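Local atomic coordinates of inactive glucansucrase (Lactobacillus reuteri, PDB entry 5JBD), a protein that belongs to glycoside hydrolase family 70, is built around a TIM-type barrel, and is designated an inactive glucansucrase that holds a calcium ion. Residues D192-V197 against V762-T767; L510-R515 against V552-G557. All coordinates share one frame; numbering follows the deposited sequence.

Interaction 1 of 2, residues D192-V197 against V762-T767; sequences DQVIFV and VTVTRT
D192 and R766 form a salt bridge at one end of this strand pair. The guanidinium NH2 of R766 lies 3.0 Å from D192 OD1. The carboxylate and guanidinium planes are nearly perpendicular, 85° apart, and the bridge runs through OD1. R766 CG is anti to its backbone N (chi1 -178°), and the bend at chi2 turns the chain back, its end coming nearer to D192 and Q193. Both groups have further partners. D192 OD1 accepts from L175 N and OD2 bonds S174 OG, while R766 NH2 donates to L173 O and NH1 to S191 O. Q193 O takes two donors. T767 N reaches Q193 O at 3.0 Å from above the carbonyl plane, and R766 NH1 adds a weak, bent bond.

The strands run antiparallel from the Q193-T767 pair onward. I195 N donates to T765 O and T765 N donates back to I195 O, at 3.0 and 3.3 Å, both in the carbonyl plane. V197 N gives a nearly straight bond to T763 O at 2.9 Å. Nearby, T763 N donates to a water that is also bonded to V197 O. The pair belongs to a six-stranded antiparallel sheet, probably that of domain B in this family. Strand 193-197 lies between 841-845 and 758-767.

On the face with V194, F196 and V764 the contacts are apolar. V194 CG1 packs on V764 CB at 3.5 Å. V762 CB lies over one face of the F196 ring, whereas V764 CG1 sits at its edge, 3.7 Å from CD1. On the other face I195 crosses T767 at about a right angle, its CG2 3.6 Å from T767 OG1. T765 OG1 is bonded to N783 N, and T763 OG1 to T209 OG1.

Interaction 2 of 2, residues L510-R515 against V552-G557; sequences LLASVR and VAINMG
L510, A512 and V514 meet V552 and I554 between two facing sheets, as in a beta sandwich. The arrangement is consistent with domain C of family 70 proteins. The short strand axes run in nearly the same direction, 24° apart, and approach to 8.1 Å. That is too wide for backbone pairing, and no hydrogen bond joins the two segments directly. Side chains fill the gap instead.

The contact has three apolar steps. At one end L510 CD2 touches V552 CG1 at 4.0 Å, the two side chains crossing obliquely. In the middle the small A512 offers only its CB, and the end of I554 reaches across to it, I554 CD1 to A512 CB at 3.8 Å. The other branch of I554 serves V514. I554 CG2 is anti to its own backbone N and meets V514 CG2 at 3.6 Å. V514 buries the most surface of any residue here. Its CG1, anti to the backbone N (chi1 170°), lies 3.6 Å from the carbonyl oxygen N555 O.

Past the strand end the 552-557 segment turns. N555 OD1 accepts from G557 N at 3.0 Å, which makes an Asx turn. The donor sits above the plane of the side-chain carbonyl. Here a water links the segments. The water donates to R515 O at 2.8 Å and to M556 O at 2.9 Å, so both carbonyls have a partner.

Strand 510-515 lies between strands 501-505 and 537-542 of its own sheet. I554 also packs on A538 and L540 of the latter strand. On the opposing sheet, strand 550-555 pairs antiparallel with strand 596-605, whose V601 touches L510 and whose V599 touches V552.

Overall arrangement
From the N terminus, the chain runs through short strands and several helices before strand 193-197. It then passes through several strands of the parallel barrel and enters the sandwich region. There strand 510-515 is followed by 537-542 and then 550-555, so interaction 2 closes a short loop of 36 residues. The chain returns to complete the barrel and reaches strand 758-767, where interaction 1 closes a loop of 564 residues. The short loop lies wholly within the long one, and the two do not cross. Interaction 1 joins distant parts of the sequence in one sheet; interaction 2 joins two sheets. Their centres are 57 Å apart, on opposite sides of the chain's centre.

Interaction 1 of 2, residues D192-V197 against V762-T767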
loop_
_atom_site.group_PDB
_atom_site.type_symbol
_atom_site.label_atom_id
_atom_site.label_comp_id
_atom_site.label_asym_id
_atom_site.label_seq_id
_atom_site.Cartn_x
_atom_site.Cartn_y
_atom_site.Cartn_z
ATOM N N ASP A 192 9.659 10.027 -7.826
ATOM C CA ASP A 192 9.807 9.442 -9.184
ATOM C C ASP A 192 8.434 9.342 -9.848
ATOM O O ASP A 192 7.801 8.288 -9.855
ATOM C CB ASP A 192 10.514 8.069 -9.130
ATOM C CG ASP A 192 12.031 8.180 -9.156
ATOM O OD1 ASP A 192 12.582 9.316 -9.153
ATOM O OD2 ASP A 192 12.686 7.116 -9.186
ATOM N N GLN A 193 7.975 10.470 -10.377
ATOM C CA GLN A 193 6.614 10.618 -10.878
ATOM C C GLN A 193 6.566 11.427 -12.143
ATOM O O GLN A 193 7.400 12.293 -12.405
ATOM C CB GLN A 193 5.717 11.358 -9.878
ATOM C CG GLN A 193 5.680 10.824 -8.460
ATOM C CD GLN A 193 4.911 9.532 -8.310
ATOM O OE1 GLN A 193 4.113 9.145 -9.175
ATOM N NE2 GLN A 193 5.134 8.856 -7.190
ATOM N N VAL A 194 5.501 11.168 -12.883
ATOM C CA VAL A 194 5.108 11.959 -14.000
ATOM C C VAL A 194 3.603 12.244 -13.844
ATOM O O VAL A 194 2.847 11.377 -13.413
ATOM C CB VAL A 194 5.523 11.135 -15.252
ATOM C CG1 VAL A 194 4.352 10.693 -16.097
ATOM C CG2 VAL A 194 6.683 11.794 -15.992
ATOM N N ILE A 195 3.167 13.452 -14.173
ATOM C CA ILE A 195 1.717 13.762 -14.229
ATOM C C ILE A 195 1.198 13.687 -15.662
ATOM O O ILE A 195 1.947 13.927 -16.603
ATOM C CB ILE A 195 1.355 15.149 -13.649
ATOM C CG1 ILE A 195 2.088 16.295 -14.368
ATOM C CG2 ILE A 195 1.645 15.180 -12.148
ATOM C CD1 ILE A 195 1.649 17.685 -13.916
ATOM N N PHE A 196 -0.086 13.375 -15.811
ATOM C CA PHE A 196 -0.770 13.420 -17.109
ATOM C C PHE A 196 -1.437 14.784 -17.263
ATOM O O PHE A 196 -2.226 15.203 -16.389
ATOM C CB PHE A 196 -1.839 12.327 -17.212
ATOM C CG PHE A 196 -1.325 10.924 -17.014
ATOM C CD1 PHE A 196 -0.006 10.574 -17.279
ATOM C CD2 PHE A 196 -2.188 9.936 -16.572
ATOM C CE1 PHE A 196 0.433 9.280 -17.106
ATOM C CE2 PHE A 196 -1.753 8.628 -16.400
ATOM C CZ PHE A 196 -0.438 8.303 -16.663
ATOM N N VAL A 197 -1.114 15.474 -18.360
ATOM C CA VAL A 197 -1.630 16.828 -18.621
ATOM C C VAL A 197 -2.420 16.867 -19.912
ATOM O O VAL A 197 -2.281 15.977 -20.765
ATOM C CB VAL A 197 -0.521 17.910 -18.664
ATOM C CG1 VAL A 197 0.309 17.897 -17.375
ATOM C CG2 VAL A 197 0.360 17.799 -19.906
ATOM N N VAL A 762 0.140 9.308 -23.671
ATOM C CA VAL A 762 -0.250 10.403 -22.769
ATOM C C VAL A 762 0.791 11.508 -22.853
ATOM O O VAL A 762 1.948 11.237 -23.170
ATOM C CB VAL A 762 -0.388 9.926 -21.305
ATOM C CG1 VAL A 762 -1.657 9.114 -21.140
ATOM C CG2 VAL A 762 0.817 9.114 -20.849
ATOM N N THR A 763 0.379 12.744 -22.592
ATOM C CA THR A 763 1.300 13.863 -22.532
ATOM C C THR A 763 1.676 14.078 -21.062
ATOM O O THR A 763 0.785 14.224 -20.205
ATOM C CB THR A 763 0.680 15.112 -23.154
ATOM O OG1 THR A 763 0.294 14.825 -24.507
ATOM C CG2 THR A 763 1.677 16.262 -23.157
ATOM N N VAL A 764 2.982 14.085 -20.769
ATOM C CA VAL A 764 3.463 14.093 -19.374
ATOM C C VAL A 764 4.543 15.119 -19.030
ATOM O O VAL A 764 5.220 15.660 -19.900
ATOM C CB VAL A 764 3.991 12.705 -18.944
ATOM C CG1 VAL A 764 2.982 11.610 -19.286
ATOM C CG2 VAL A 764 5.358 12.394 -19.550
ATOM N N THR A 765 4.693 15.356 -17.724
ATOM C CA THR A 765 5.699 16.272 -17.180
ATOM C C THR A 765 6.304 15.624 -15.937
ATOM O O THR A 765 5.589 15.013 -15.130
ATOM C CB THR A 765 5.068 17.632 -16.827
ATOM O OG1 THR A 765 4.627 18.266 -18.030
ATOM C CG2 THR A 765 6.054 18.553 -16.112
ATOM N N ARG A 766 7.621 15.758 -15.797
ATOM C CA ARG A 766 8.365 15.149 -14.691
ATOM C C ARG A 766 8.115 15.961 -13.414
ATOM O O ARG A 766 8.456 17.130 -13.362
ATOM C CB ARG A 766 9.871 15.155 -15.013
ATOM C CG ARG A 766 10.775 14.515 -13.967
ATOM C CD ARG A 766 10.614 13.013 -13.930
ATOM N NE ARG A 766 11.504 12.424 -12.929
ATOM C CZ ARG A 766 11.283 12.415 -11.608
ATOM N NH1 ARG A 766 10.189 12.982 -11.098
ATOM N NH2 ARG A 766 12.176 11.843 -10.788
ATOM N N THR A 767 7.564 15.313 -12.387
ATOM C CA THR A 767 7.197 16.004 -11.147
ATOM C C THR A 767 7.626 15.274 -9.886
ATOM O O THR A 767 7.982 14.090 -9.923
ATOM C CB THR A 767 5.668 16.200 -11.047
ATOM O OG1 THR A 767 5.019 14.932 -10.878
ATOM C CG2 THR A 767 5.125 16.911 -12.277
HETATM O O HOH W 1 -2.092 13.052 -20.949
#

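Interaction 2 of 2, residues L510-R515 against V552-G557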
loop_
_atom_site.group_PDB
_atom_site.type_symbol
_atom_site.label_atom_id
_atom_site.label_comp_id
_atom_site.label_asym_id
_atom_site.label_seq_id
_atom_site.Cartn_x
_atom_site.Cartn_y
_atom_site.Cartn_z
ATOM N N LEU A 510 10.048 4.875 35.145
ATOM C CA LEU A 510 9.037 3.847 35.400
ATOM C C LEU A 510 7.682 4.501 35.600
ATOM O O LEU A 510 7.578 5.466 36.357
ATOM C CB LEU A 510 9.418 3.056 36.652
ATOM C CG LEU A 510 8.457 1.972 37.181
ATOM C CD1 LEU A 510 8.537 0.714 36.329
ATOM C CD2 LEU A 510 8.807 1.646 38.616
ATOM N N LEU A 511 6.641 3.968 34.948
ATOM C CA LEU A 511 5.287 4.441 35.201
ATOM C C LEU A 511 4.296 3.326 35.484
ATOM O O LEU A 511 4.553 2.154 35.170
ATOM C CB LEU A 511 4.822 5.335 34.060
ATOM C CG LEU A 511 4.447 4.772 32.690
ATOM C CD1 LEU A 511 3.130 3.998 32.703
ATOM C CD2 LEU A 511 4.348 5.933 31.710
ATOM N N ALA A 512 3.175 3.722 36.085
ATOM C CA ALA A 512 2.008 2.873 36.324
ATOM C C ALA A 512 0.842 3.426 35.519
ATOM O O ALA A 512 0.532 4.634 35.600
ATOM C CB ALA A 512 1.668 2.837 37.809
ATOM N N SER A 513 0.257 2.569 34.682
ATOM C CA SER A 513 -0.948 2.888 33.911
ATOM C C SER A 513 -2.071 2.047 34.491
ATOM O O SER A 513 -2.003 0.823 34.453
ATOM C CB SER A 513 -0.751 2.570 32.434
ATOM O OG SER A 513 -1.880 2.986 31.693
ATOM N N VAL A 514 -3.067 2.724 35.069
ATOM C CA VAL A 514 -4.123 2.081 35.836
ATOM C C VAL A 514 -5.464 2.336 35.161
ATOM O O VAL A 514 -5.762 3.486 34.815
ATOM C CB VAL A 514 -4.172 2.620 37.283
ATOM C CG1 VAL A 514 -5.414 2.129 38.020
ATOM C CG2 VAL A 514 -2.917 2.174 38.050
ATOM N N ARG A 515 -6.259 1.279 35.005
ATOM C CA ARG A 515 -7.674 1.401 34.639
ATOM C C ARG A 515 -8.535 1.072 35.848
ATOM O O ARG A 515 -8.269 0.098 36.553
ATOM C CB ARG A 515 -8.001 0.500 33.437
ATOM C CG ARG A 515 -7.211 0.832 32.164
ATOM C CD ARG A 515 -7.491 2.242 31.640
ATOM N NE ARG A 515 -8.893 2.419 31.251
ATOM C CZ ARG A 515 -9.444 1.981 30.114
ATOM N NH1 ARG A 515 -8.722 1.327 29.210
ATOM N NH2 ARG A 515 -10.747 2.198 29.879
ATOM N N VAL A 552 7.321 0.249 45.132
ATOM C CA VAL A 552 6.483 1.310 44.568
ATOM C C VAL A 552 5.043 1.140 45.033
ATOM O O VAL A 552 4.613 0.024 45.308
ATOM C CB VAL A 552 6.521 1.332 43.025
ATOM C CG1 VAL A 552 7.926 1.674 42.543
ATOM C CG2 VAL A 552 6.075 0.001 42.429
ATOM N N ALA A 553 4.303 2.252 45.071
ATOM C CA ALA A 553 2.920 2.270 45.535
ATOM C C ALA A 553 2.007 2.646 44.362
ATOM O O ALA A 553 2.123 3.749 43.833
ATOM C CB ALA A 553 2.767 3.278 46.665
ATOM N N ILE A 554 1.129 1.721 43.965
ATOM C CA ILE A 554 0.202 1.915 42.834
ATOM C C ILE A 554 -1.193 2.240 43.359
ATOM O O ILE A 554 -1.725 1.504 44.175
ATOM C CB ILE A 554 0.072 0.635 41.962
ATOM C CG1 ILE A 554 1.440 0.023 41.661
ATOM C CG2 ILE A 554 -0.707 0.931 40.675
ATOM C CD1 ILE A 554 2.451 0.991 41.090
ATOM N N ASN A 555 -1.793 3.322 42.883
ATOM C CA ASN A 555 -3.149 3.657 43.283
ATOM C C ASN A 555 -4.178 2.959 42.389
ATOM O O ASN A 555 -4.450 3.414 41.271
ATOM C CB ASN A 555 -3.385 5.165 43.260
ATOM C CG ASN A 555 -4.762 5.536 43.781
ATOM O OD1 ASN A 555 -5.450 4.700 44.379
ATOM N ND2 ASN A 555 -5.155 6.792 43.605
ATOM N N MET A 556 -4.783 1.891 42.905
ATOM C CA MET A 556 -5.834 1.159 42.187
ATOM C C MET A 556 -7.202 1.856 42.242
ATOM O O MET A 556 -8.097 1.527 41.450
ATOM C CB MET A 556 -5.945 -0.272 42.728
ATOM C CG MET A 556 -4.622 -1.039 42.772
ATOM S SD MET A 556 -3.774 -1.144 41.177
ATOM C CE MET A 556 -4.896 -2.206 40.286
ATOM N N GLY A 557 -7.365 2.788 43.179
ATOM C CA GLY A 557 -8.594 3.554 43.344
ATOM C C GLY A 557 -9.423 3.144 44.547
ATOM O O GLY A 557 -9.295 2.028 45.056
HETATM O O HOH W 2 -7.926 -0.412 39.277
#